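Local coordinates for protein metallo-beta-lactamase (Simiduia agarivorans, PDB 6MFI) that probably hydrolyses beta-lactam antibiotics with two zinc ions, as a subclass B3 metallo-beta-lactamase, at residues A[32-37]-A[258-263]; A[246-251]-A[267-272]. All blocks are in the same frame, centred on the assembly; numbering follows the deposited sequence.

Interaction 1: residues A[32-37]-A[258-263]; sequences HWVDSC and QMRQRL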
ATOM      1  N   HIS A  32       3.379   9.717 -19.272  1.00 31.65           N
ATOM      2  CA  HIS A  32       4.314   8.671 -19.662  1.00 29.01           C
ATOM      3  C   HIS A  32       4.006   7.361 -18.951  1.00 25.84           C
ATOM      4  O   HIS A  32       4.237   6.283 -19.509  1.00 25.36           O
ATOM      5  CB  HIS A  32       5.747   9.116 -19.369  1.00 29.30           C
ATOM      6  CG  HIS A  32       6.792   8.174 -19.881  1.00 29.79           C
ATOM      7  ND1 HIS A  32       6.665   7.497 -21.075  1.00 30.68           N
ATOM      8  CD2 HIS A  32       7.984   7.797 -19.362  1.00 29.39           C
ATOM      9  CE1 HIS A  32       7.732   6.744 -21.268  1.00 30.67           C
ATOM     10  NE2 HIS A  32       8.549   6.907 -20.242  1.00 29.84           N
ATOM     11  N   TRP A  33       3.480   7.433 -17.724  1.00 23.80           N
ATOM     12  CA  TRP A  33       3.127   6.218 -16.995  1.00 22.29           C
ATOM     13  C   TRP A  33       1.966   5.491 -17.660  1.00 22.26           C
ATOM     14  O   TRP A  33       1.982   4.260 -17.771  1.00 22.17           O
ATOM     15  CB  TRP A  33       2.786   6.555 -15.544  1.00 21.10           C
ATOM     16  CG  TRP A  33       2.757   5.353 -14.648  1.00 20.24           C
ATOM     17  CD1 TRP A  33       3.769   4.898 -13.856  1.00 19.69           C
ATOM     18  CD2 TRP A  33       1.660   4.450 -14.455  1.00 19.81           C
ATOM     19  NE1 TRP A  33       3.372   3.769 -13.180  1.00 19.09           N
ATOM     20  CE2 TRP A  33       2.081   3.473 -13.531  1.00 19.14           C
ATOM     21  CE3 TRP A  33       0.363   4.373 -14.972  1.00 20.07           C
ATOM     22  CZ2 TRP A  33       1.253   2.433 -13.114  1.00 18.19           C
ATOM     23  CZ3 TRP A  33      -0.457   3.340 -14.558  1.00 19.55           C
ATOM     24  CH2 TRP A  33      -0.009   2.384 -13.638  1.00 18.45           C
ATOM     25  N   VAL A  34       0.946   6.233 -18.099  1.00 22.47           N
ATOM     26  CA  VAL A  34      -0.178   5.611 -18.796  1.00 22.72           C
ATOM     27  C   VAL A  34       0.293   4.975 -20.096  1.00 23.23           C
ATOM     28  O   VAL A  34      -0.175   3.898 -20.486  1.00 23.54           O
ATOM     29  CB  VAL A  34      -1.294   6.643 -19.040  1.00 23.65           C
ATOM     30  CG1 VAL A  34      -2.484   5.990 -19.724  1.00 24.66           C
ATOM     31  CG2 VAL A  34      -1.722   7.281 -17.729  1.00 22.72           C
ATOM     32  N   ASP A  35       1.237   5.623 -20.784  1.00 23.56           N
ATOM     33  CA  ASP A  35       1.777   5.053 -22.012  1.00 24.63           C
ATOM     34  C   ASP A  35       2.717   3.888 -21.728  1.00 23.19           C
ATOM     35  O   ASP A  35       2.896   3.016 -22.587  1.00 23.57           O
ATOM     36  CB  ASP A  35       2.501   6.131 -22.819  1.00 26.22           C
ATOM     37  CG  ASP A  35       1.580   7.255 -23.252  1.00 28.10           C
ATOM     38  OD1 ASP A  35       0.378   6.993 -23.471  1.00 28.84           O
ATOM     39  OD2 ASP A  35       2.058   8.404 -23.375  1.00 28.77           O
ATOM     40  N   SER A  36       3.321   3.849 -20.540  1.00 20.89           N
ATOM     41  CA  SER A  36       4.295   2.815 -20.216  1.00 19.71           C
ATOM     42  C   SER A  36       3.691   1.633 -19.474  1.00 18.02           C
ATOM     43  O   SER A  36       4.191   0.511 -19.604  1.00 17.71           O
ATOM     44  CB  SER A  36       5.432   3.400 -19.372  1.00 18.95           C
ATOM     45  OG  SER A  36       6.043   4.498 -20.026  1.00 20.05           O
ATOM     46  N   CYS A  37       2.633   1.854 -18.696  1.00 17.38           N
ATOM     47  CA  CYS A  37       2.046   0.819 -17.859  1.00 17.37           C
ATOM     48  C   CYS A  37       0.586   0.600 -18.231  1.00 18.43           C
ATOM     49  O   CYS A  37      -0.126   1.547 -18.584  1.00 19.57           O
ATOM     50  CB  CYS A  37       2.161   1.189 -16.375  1.00 16.49           C
ATOM     51  SG  CYS A  37       3.856   1.523 -15.828  1.00 16.54           S
ATOM     52  N   GLN A 258      -8.538   2.182 -10.084  1.00 19.91           N
ATOM     53  CA  GLN A 258      -8.574   2.717 -11.445  1.00 21.97           C
ATOM     54  C   GLN A 258      -7.618   3.896 -11.594  1.00 21.91           C
ATOM     55  O   GLN A 258      -7.936   4.909 -12.221  1.00 23.04           O
ATOM     56  CB  GLN A 258      -9.999   3.108 -11.846  1.00 24.30           C
ATOM     57  CG  GLN A 258     -11.008   1.979 -11.707  1.00 25.37           C
ATOM     58  CD  GLN A 258     -12.298   2.250 -12.453  1.00 27.73           C
ATOM     59  OE1 GLN A 258     -12.302   2.910 -13.492  1.00 29.11           O
ATOM     60  NE2 GLN A 258     -13.404   1.736 -11.927  1.00 28.13           N
ATOM     61  N   MET A 259      -6.428   3.758 -11.001  1.00 20.63           N
ATOM     62  CA  MET A 259      -5.442   4.835 -11.041  1.00 20.30           C
ATOM     63  C   MET A 259      -5.042   5.172 -12.470  1.00 20.27           C
ATOM     64  O   MET A 259      -4.851   6.346 -12.807  1.00 20.48           O
ATOM     65  CB  MET A 259      -4.210   4.451 -10.222  1.00 20.08           C
ATOM     66  CG  MET A 259      -3.332   5.627  -9.837  1.00 21.20           C
ATOM     67  SD  MET A 259      -1.923   5.119  -8.838  1.00 21.52           S
ATOM     68  CE  MET A 259      -0.760   4.669 -10.119  1.00 21.46           C
ATOM     69  N   ARG A 260      -4.904   4.155 -13.323  1.00 20.67           N
ATOM     70  CA  ARG A 260      -4.523   4.408 -14.709  1.00 22.08           C
ATOM     71  C   ARG A 260      -5.627   5.140 -15.461  1.00 23.86           C
ATOM     72  O   ARG A 260      -5.350   6.056 -16.245  1.00 25.28           O
ATOM     73  CB  ARG A 260      -4.178   3.096 -15.411  1.00 22.20           C
ATOM     74  CG  ARG A 260      -3.610   3.286 -16.806  1.00 23.82           C
ATOM     75  CD  ARG A 260      -3.474   1.964 -17.540  1.00 24.55           C
ATOM     76  NE  ARG A 260      -2.837   2.133 -18.842  1.00 26.61           N
ATOM     77  CZ  ARG A 260      -3.477   2.510 -19.943  1.00 28.92           C
ATOM     78  NH1 ARG A 260      -4.779   2.758 -19.906  1.00 29.93           N
ATOM     79  NH2 ARG A 260      -2.814   2.640 -21.085  1.00 30.29           N
ATOM     80  N   GLN A 261      -6.885   4.752 -15.240  1.00 23.92           N
ATOM     81  CA  GLN A 261      -7.989   5.438 -15.901  1.00 26.17           C
ATOM     82  C   GLN A 261      -8.131   6.870 -15.401  1.00 26.48           C
ATOM     83  O   GLN A 261      -8.371   7.787 -16.194  1.00 28.16           O
ATOM     84  CB  GLN A 261      -9.291   4.663 -15.699  1.00 26.91           C
ATOM     85  CG  GLN A 261      -9.247   3.239 -16.230  1.00 27.37           C
ATOM     86  CD  GLN A 261      -8.877   2.228 -15.161  1.00 25.91           C
ATOM     87  OE1 GLN A 261      -7.741   2.196 -14.684  1.00 24.46           O
ATOM     88  NE2 GLN A 261      -9.835   1.389 -14.785  1.00 26.22           N
ATOM     89  N   ARG A 262      -7.976   7.084 -14.092  1.00 25.40           N
ATOM     90  CA  ARG A 262      -8.048   8.440 -13.556  1.00 26.39           C
ATOM     91  C   ARG A 262      -6.913   9.306 -14.088  1.00 27.53           C
ATOM     92  O   ARG A 262      -7.093  10.509 -14.313  1.00 28.61           O
ATOM     93  CB  ARG A 262      -8.022   8.404 -12.027  1.00 25.09           C
ATOM     94  CG  ARG A 262      -9.252   7.779 -11.393  1.00 25.04           C
ATOM     95  CD  ARG A 262      -9.146   7.782  -9.876  1.00 24.01           C
ATOM     96  NE  ARG A 262      -8.101   6.882  -9.398  1.00 22.86           N
ATOM     97  CZ  ARG A 262      -7.476   7.014  -8.233  1.00 22.33           C
ATOM     98  NH1 ARG A 262      -7.788   8.014  -7.420  1.00 23.22           N
ATOM     99  NH2 ARG A 262      -6.537   6.147  -7.880  1.00 20.91           N
ATOM    100  N   LEU A 263      -5.735   8.713 -14.296  1.00 27.55           N
ATOM    101  CA  LEU A 263      -4.615   9.468 -14.850  1.00 29.57           C
ATOM    102  C   LEU A 263      -4.852   9.816 -16.315  1.00 34.19           C
ATOM    103  O   LEU A 263      -4.513  10.919 -16.761  1.00 35.77           O
ATOM    104  CB  LEU A 263      -3.318   8.673 -14.695  1.00 27.16           C
ATOM    105  CG  LEU A 263      -2.638   8.691 -13.325  1.00 25.00           C
ATOM    106  CD1 LEU A 263      -1.381   7.834 -13.343  1.00 23.72           C
ATOM    107  CD2 LEU A 263      -2.313  10.114 -12.904  1.00 25.34           C
TER
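Arg260 reaches out of helix 259-265 and lies across Val34 of helix 30-36; the axes of 32-36 and 259-263 come to 9.8 Å at their closest, with N-to-C directions 130° apart. Side chains rather than backbones fill a gap of this size, and the long arginine is the main bump. Its CG stands anti to the backbone N (chi1 -173°), and the extended chain brings NE to the C-terminal end of the other helix. There NE donates to Cys37 O at 2.8 Å, a nearly straight bond (165°) that uses an in-plane lone pair of the carbonyl and lies in the guanidinium plane. A bent bond from NH2 to Val34 O, 3.0 Å, adds a second, weaker grip on the C-terminal end of helix 30-36. Val34 CG1 sits over the centre of one guanidinium face, 3.6 Å from CZ, so a methyl backs the flat group while the carbonyls hold it. The other branch, Val34 CG2, presses on Leu263 CB at 3.7 Å. Trp33 fills the hollow beside the arginine stem: its CZ3 meets Arg260 CB edge-on at 3.8 Å, the methyl CE of Met259 lies over the rim of one ring face, 4.2 Å from CZ2, and Cys37 CB lies toward the rim of the opposite face. Leu263 CD1 approaches the ring obliquely. Strand 50-53, at the edge of the seven-stranded sheet, completes the packing through Phe50, which meets Trp33 edge-to-face and touches Met259 and Leu263, while the Cys37-Cys62 disulfide fastens the chain just beyond helix 30-36.

Interaction 2: residues A[246-251]-A[267-272]; sequences CDLLLT and QSLAVP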
ATOM      1  N   CYS A 246     -10.929  11.824   3.065  1.00 29.52           N
ATOM      2  CA  CYS A 246     -10.302  11.137   1.940  1.00 28.06           C
ATOM      3  C   CYS A 246     -10.668  11.865   0.654  1.00 28.13           C
ATOM      4  O   CYS A 246     -11.805  11.756   0.184  1.00 29.31           O
ATOM      5  CB  CYS A 246     -10.755   9.683   1.913  1.00 28.17           C
ATOM      6  SG  CYS A 246     -10.288   8.709   0.478  1.00 27.32           S
ATOM      7  N   ASP A 247      -9.712  12.604   0.093  1.00 27.22           N
ATOM      8  CA  ASP A 247      -9.906  13.288  -1.179  1.00 27.58           C
ATOM      9  C   ASP A 247      -9.257  12.565  -2.349  1.00 25.66           C
ATOM     10  O   ASP A 247      -9.789  12.614  -3.461  1.00 26.04           O
ATOM     11  CB  ASP A 247      -9.354  14.716  -1.106  1.00 28.40           C
ATOM     12  CG  ASP A 247      -9.924  15.506   0.054  1.00 30.28           C
ATOM     13  OD1 ASP A 247     -11.158  15.477   0.249  1.00 31.73           O
ATOM     14  OD2 ASP A 247      -9.137  16.158   0.772  1.00 30.32           O
ATOM     15  N   LEU A 248      -8.128  11.895  -2.122  1.00 23.72           N
ATOM     16  CA  LEU A 248      -7.404  11.180  -3.165  1.00 22.44           C
ATOM     17  C   LEU A 248      -7.123   9.767  -2.676  1.00 21.39           C
ATOM     18  O   LEU A 248      -6.684   9.580  -1.537  1.00 21.76           O
ATOM     19  CB  LEU A 248      -6.099  11.903  -3.521  1.00 21.72           C
ATOM     20  CG  LEU A 248      -5.429  11.601  -4.864  1.00 20.77           C
ATOM     21  CD1 LEU A 248      -4.604  12.794  -5.313  1.00 20.77           C
ATOM     22  CD2 LEU A 248      -4.554  10.356  -4.785  1.00 19.68           C
ATOM     23  N   LEU A 249      -7.372   8.781  -3.533  1.00 20.31           N
ATOM     24  CA  LEU A 249      -7.239   7.375  -3.177  1.00 19.16           C
ATOM     25  C   LEU A 249      -6.088   6.735  -3.942  1.00 17.02           C
ATOM     26  O   LEU A 249      -5.930   6.955  -5.147  1.00 16.79           O
ATOM     27  CB  LEU A 249      -8.537   6.611  -3.460  1.00 20.17           C
ATOM     28  CG  LEU A 249      -8.565   5.144  -3.025  1.00 20.68           C
ATOM     29  CD1 LEU A 249      -8.579   5.031  -1.510  1.00 21.23           C
ATOM     30  CD2 LEU A 249      -9.763   4.429  -3.629  1.00 21.74           C
ATOM     31  N   LEU A 250      -5.291   5.939  -3.232  1.00 15.64           N
ATOM     32  CA  LEU A 250      -4.191   5.183  -3.815  1.00 14.77           C
ATOM     33  C   LEU A 250      -4.243   3.752  -3.300  1.00 14.09           C
ATOM     34  O   LEU A 250      -4.631   3.502  -2.156  1.00 14.53           O
ATOM     35  CB  LEU A 250      -2.832   5.814  -3.480  1.00 14.43           C
ATOM     36  CG  LEU A 250      -2.507   7.136  -4.177  1.00 15.16           C
ATOM     37  CD1 LEU A 250      -1.212   7.722  -3.638  1.00 14.81           C
ATOM     38  CD2 LEU A 250      -2.427   6.942  -5.683  1.00 15.49           C
ATOM     39  N   THR A 251      -3.849   2.813  -4.155  1.00 13.57           N
ATOM     40  CA  THR A 251      -3.945   1.398  -3.831  1.00 13.75           C
ATOM     41  C   THR A 251      -2.645   0.682  -4.166  1.00 13.71           C
ATOM     42  O   THR A 251      -1.969   1.032  -5.138  1.00 14.03           O
ATOM     43  CB  THR A 251      -5.101   0.735  -4.595  1.00 14.16           C
ATOM     44  OG1 THR A 251      -5.000   1.046  -5.990  1.00 14.18           O
ATOM     45  CG2 THR A 251      -6.439   1.229  -4.063  1.00 14.65           C
ATOM     46  N   GLN A 267      -7.923  15.313 -14.993  1.00 52.65           N
ATOM     47  CA  GLN A 267      -6.810  16.184 -14.642  1.00 50.93           C
ATOM     48  C   GLN A 267      -6.151  15.777 -13.330  1.00 46.54           C
ATOM     49  O   GLN A 267      -4.947  15.993 -13.157  1.00 46.04           O
ATOM     50  CB  GLN A 267      -7.292  17.633 -14.542  1.00 53.76           C
ATOM     51  CG  GLN A 267      -8.250  18.052 -15.643  1.00 57.20           C
ATOM     52  CD  GLN A 267      -7.624  19.016 -16.632  1.00 60.50           C
ATOM     53  OE1 GLN A 267      -6.687  19.741 -16.299  1.00 60.81           O
ATOM     54  NE2 GLN A 267      -8.143  19.031 -17.854  1.00 63.15           N
ATOM     55  N   SER A 268      -6.912  15.198 -12.404  1.00 43.48           N
ATOM     56  CA  SER A 268      -6.407  14.852 -11.085  1.00 40.23           C
ATOM     57  C   SER A 268      -6.846  13.443 -10.712  1.00 36.72           C
ATOM     58  O   SER A 268      -7.807  12.900 -11.262  1.00 37.25           O
ATOM     59  CB  SER A 268      -6.891  15.847 -10.020  1.00 41.38           C
ATOM     60  OG  SER A 268      -8.291  15.743  -9.825  1.00 42.53           O
ATOM     61  N   LEU A 269      -6.119  12.857  -9.761  1.00 33.00           N
ATOM     62  CA  LEU A 269      -6.463  11.553  -9.214  1.00 29.96           C
ATOM     63  C   LEU A 269      -7.518  11.632  -8.119  1.00 29.20           C
ATOM     64  O   LEU A 269      -8.021  10.587  -7.691  1.00 27.69           O
ATOM     65  CB  LEU A 269      -5.210  10.871  -8.658  1.00 27.90           C
ATOM     66  CG  LEU A 269      -4.227  10.259  -9.657  1.00 27.27           C
ATOM     67  CD1 LEU A 269      -2.944   9.852  -8.952  1.00 26.04           C
ATOM     68  CD2 LEU A 269      -4.852   9.066 -10.359  1.00 27.01           C
ATOM     69  N   ALA A 270      -7.864  12.834  -7.667  1.00 30.33           N
ATOM     70  CA  ALA A 270      -8.754  12.997  -6.525  1.00 30.19           C
ATOM     71  C   ALA A 270     -10.211  12.859  -6.946  1.00 30.78           C
ATOM     72  O   ALA A 270     -10.663  13.526  -7.882  1.00 32.65           O
ATOM     73  CB  ALA A 270      -8.525  14.357  -5.867  1.00 31.87           C
ATOM     74  N   VAL A 271     -10.946  11.999  -6.249  1.00 30.13           N
ATOM     75  CA  VAL A 271     -12.381  11.838  -6.472  1.00 31.56           C
ATOM     76  C   VAL A 271     -13.097  12.133  -5.161  1.00 33.23           C
ATOM     77  O   VAL A 271     -12.629  11.700  -4.097  1.00 33.11           O
ATOM     78  CB  VAL A 271     -12.731  10.424  -6.963  1.00 29.78           C
ATOM     79  CG1 VAL A 271     -14.084  10.424  -7.680  1.00 31.05           C
ATOM     80  CG2 VAL A 271     -11.624   9.845  -7.834  1.00 28.27           C
ATOM     81  N   PRO A 272     -14.216  12.853  -5.174  1.00 35.16           N
ATOM     82  CA  PRO A 272     -15.044  12.930  -3.966  1.00 35.59           C
ATOM     83  C   PRO A 272     -15.601  11.559  -3.615  1.00 34.97           C
ATOM     84  O   PRO A 272     -15.987  10.783  -4.493  1.00 34.40           O
ATOM     85  CB  PRO A 272     -16.156  13.911  -4.356  1.00 37.99           C
ATOM     86  CG  PRO A 272     -15.591  14.698  -5.495  1.00 38.83           C
ATOM     87  CD  PRO A 272     -14.702  13.750  -6.237  1.00 36.99           C
TER
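In the alpha-beta/beta-alpha sandwich of the metallo-beta-lactamases, strand 248-250 is an outermost strand of the five-stranded sheet, and this contact lays the connection between helices 259-265 and 274-291 alongside it. Strand 206-210 runs parallel to it on one side, joined by backbone hydrogen bonds of Leu248 and Leu250 with Val209. The residues after helix 259-265 approach without forming regular sheet: Leu248 and Ala270 come within 4.1 Å at their CA atoms, but the fit between the two segments rests chiefly on apolar side chains. Leu248 is the central one. Its CG, anti to the backbone N (chi1 -160°), comes to 3.9 Å from Leu269 CB, and the two side chains cross obliquely. Both methyls of Leu248 also reach that CB, CD1 at 3.9 Å and CD2 at 4.0 Å, so the branched end of one leucine closes round the root of the other. Nearer the backbone, Leu248 CB packs against Ala270 CB at 4.2 Å. Further along the strand, Leu250 CD2 touches Leu269 CD1 more loosely, at 4.4 Å, extending the leucine cluster toward Met259, which both of these side chains meet. At the other end the Cys246-Cys275 disulfide ties the start of the segment to helix 274-291, and the carboxylate of Asp247 turns to Thr207 N of strand 206-210. The backbone of Asp247 still faces the connection: Asp247 O lies 3.2 Å from Ala270 CB, and Asp247 O is 3.1 Å from Val271 O, another acceptor.

The two contacts lie 14 Å apart between centres and interlock along the chain: helix 30-36 comes early, then strand 248-250, helix 259-265 and the connection 267-272 follow. Helix 259-265 is their common member. Met259 SD packs on Leu250 CD2 at 3.7 Å, and Arg262 turns toward interaction 2, where NH2 probably donates to Leu249 O at 2.9 Å. One helix therefore faces the N-terminal helix with Arg260 and the last strand of the five-stranded sheet with Arg262. Between that strand and the helix the chain carries the zinc ligand His253, about 9 Å from Met259 between side chains, so the packing lies near the metal site but supplies none of its ligands.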